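Local coordinates for protein ferulic acid decarboxylase 1 (Candida dubliniensis, PDB 4ZAD) that catalyses the reversible decarboxylation of aromatic acrylic acids such as cinnamic and ferulic acid to vinyl products, using prenylated FMN and manganese, at residues I23-E28 and P50-L55. Numbering follows the deposited sequence.
Sequences IEIDTE and PLFNNL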
# COMPACT_ATOMS: atom_id res chain seq x y z
N ILE A 23 2.44 29.86 0.54
CA ILE A 23 3.03 30.64 -0.55
C ILE A 23 1.97 31.52 -1.17
O ILE A 23 0.99 31.01 -1.70
CB ILE A 23 3.62 29.69 -1.62
CG1 ILE A 23 4.89 29.00 -1.06
CG2 ILE A 23 3.97 30.42 -2.88
CD1 ILE A 23 5.99 29.96 -0.46
N GLU A 24 2.14 32.84 -1.07
CA GLU A 24 1.29 33.75 -1.83
C GLU A 24 1.76 33.67 -3.28
O GLU A 24 2.96 33.70 -3.55
CB GLU A 24 1.35 35.22 -1.32
CG GLU A 24 1.24 35.41 0.23
CD GLU A 24 0.51 36.69 0.69
OE1 GLU A 24 -0.20 37.31 -0.13
OE2 GLU A 24 0.63 37.07 1.88
N ILE A 25 0.83 33.50 -4.21
CA ILE A 25 1.12 33.58 -5.64
C ILE A 25 0.49 34.84 -6.21
O ILE A 25 -0.74 34.97 -6.30
CB ILE A 25 0.54 32.41 -6.42
CG1 ILE A 25 1.07 31.09 -5.91
CG2 ILE A 25 0.89 32.55 -7.88
CD1 ILE A 25 0.34 29.89 -6.49
N ASP A 26 1.36 35.77 -6.60
CA ASP A 26 0.95 37.00 -7.27
C ASP A 26 0.85 36.90 -8.81
O ASP A 26 0.36 37.83 -9.44
CB ASP A 26 1.91 38.14 -6.87
CG ASP A 26 1.92 38.39 -5.38
OD1 ASP A 26 1.11 37.77 -4.67
OD2 ASP A 26 2.73 39.21 -4.92
N THR A 27 1.30 35.80 -9.40
CA THR A 27 1.20 35.60 -10.87
C THR A 27 -0.20 35.22 -11.32
O THR A 27 -0.84 34.31 -10.76
CB THR A 27 2.12 34.45 -11.32
OG1 THR A 27 3.41 34.65 -10.75
CG2 THR A 27 2.20 34.37 -12.83
N GLU A 28 -0.68 35.84 -12.38
CA GLU A 28 -2.03 35.52 -12.82
C GLU A 28 -2.15 34.02 -13.11
O GLU A 28 -1.37 33.44 -13.87
CB GLU A 28 -2.45 36.33 -14.04
CG GLU A 28 -3.93 36.16 -14.33
CD GLU A 28 -4.36 36.79 -15.65
OE1 GLU A 28 -4.55 38.03 -15.66
OE2 GLU A 28 -4.53 36.03 -16.65
N PRO A 50 -1.16 27.13 -1.33
CA PRO A 50 -1.13 28.32 -2.16
C PRO A 50 -2.30 29.28 -1.91
O PRO A 50 -3.46 28.91 -2.03
CB PRO A 50 -1.18 27.76 -3.58
CG PRO A 50 -1.95 26.53 -3.46
CD PRO A 50 -1.72 25.99 -2.07
N LEU A 51 -1.96 30.50 -1.54
CA LEU A 51 -2.88 31.59 -1.59
C LEU A 51 -2.76 32.24 -2.99
O LEU A 51 -1.70 32.71 -3.41
CB LEU A 51 -2.54 32.56 -0.48
CG LEU A 51 -3.47 33.74 -0.24
CD1 LEU A 51 -4.93 33.35 -0.18
CD2 LEU A 51 -3.03 34.46 1.05
N PHE A 52 -3.87 32.24 -3.73
CA PHE A 52 -3.92 32.82 -5.04
C PHE A 52 -4.46 34.21 -4.92
O PHE A 52 -5.66 34.38 -4.75
CB PHE A 52 -4.87 32.04 -5.92
CG PHE A 52 -4.44 30.67 -6.22
CD1 PHE A 52 -4.83 29.63 -5.43
CD2 PHE A 52 -3.64 30.42 -7.33
CE1 PHE A 52 -4.43 28.37 -5.71
CE2 PHE A 52 -3.26 29.16 -7.62
CZ PHE A 52 -3.65 28.13 -6.81
N ASN A 53 -3.57 35.21 -5.01
CA ASN A 53 -3.96 36.61 -4.93
C ASN A 53 -4.39 37.21 -6.29
O ASN A 53 -5.10 38.20 -6.32
CB ASN A 53 -2.84 37.47 -4.36
CG ASN A 53 -2.43 37.09 -2.94
OD1 ASN A 53 -1.26 37.26 -2.58
ND2 ASN A 53 -3.37 36.61 -2.12
N ASN A 54 -3.94 36.63 -7.40
CA ASN A 54 -4.17 37.23 -8.72
C ASN A 54 -4.76 36.22 -9.66
O ASN A 54 -4.06 35.59 -10.42
CB ASN A 54 -2.84 37.80 -9.28
CG ASN A 54 -3.02 38.63 -10.59
OD1 ASN A 54 -4.13 38.88 -11.08
ND2 ASN A 54 -1.89 39.06 -11.14
N LEU A 55 -6.08 36.04 -9.55
CA LEU A 55 -6.83 35.13 -10.41
C LEU A 55 -7.24 35.88 -11.69
O LEU A 55 -7.36 37.12 -11.67
CB LEU A 55 -8.05 34.61 -9.66
CG LEU A 55 -7.84 33.44 -8.68
CD1 LEU A 55 -9.14 33.09 -7.96
CD2 LEU A 55 -7.30 32.21 -9.39
O HOH W 1 -2.65 34.19 -7.98
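Ile-25 packs against Phe-52 and Pro-50 on the apolar side of this pairing of two parallel strands. Its CG1 branch stands anti to the carbonyl carbon (chi1 -58°) and chi2 is extended, which brings the CD1 tip to 3.8 Å from CE2 of Phe-52, obliquely to the ring, and to 3.9 Å from CB of Pro-50. A beta-branched apolar residue suits a strand. Between the strands, Ile-25 N gives a nearly straight bond to Leu-51 O (2.8 Å, 172° at the hydrogen), while Ile-23 O accepts Leu-51 N and Ile-25 O accepts Asn-53 N. Pro-50 lacks an N-H, yet its CA-H points at Ile-23 O. The regular pairing then gives way to a slightly wider step bridged by a water, which donates to Ile-25 O at 2.7 Å and weakly to Thr-27 O, and accepts from Asn-54 N. Asn-54 reaches over with CG anti to the backbone N (chi1 -172°), and ND2 bonds to Asp-26 O at 3.1 Å, the acceptor lying in the amide plane. The chains close again where Glu-28 CA-H meets Asn-54 O. Glu-24 lies alongside Leu-51, with the Asp-26 and Asn-53 side chains nearby, just past the strands. Helix 34-45 links the strands in a beta-alpha-beta unit and packs through Val-35, Ile-38 and Thr-39 on Phe-52, whereas Tyr-511 and Tyr-512 of the second subunit lie against Ile-25 and Pro-50. Strand 22-25, outermost of its sheet within the chain, sets Ile-23 and Ile-25 on one face and Glu-24 on the other; solvent can probably screen the repulsion between the exposed Glu-24 and Asp-26.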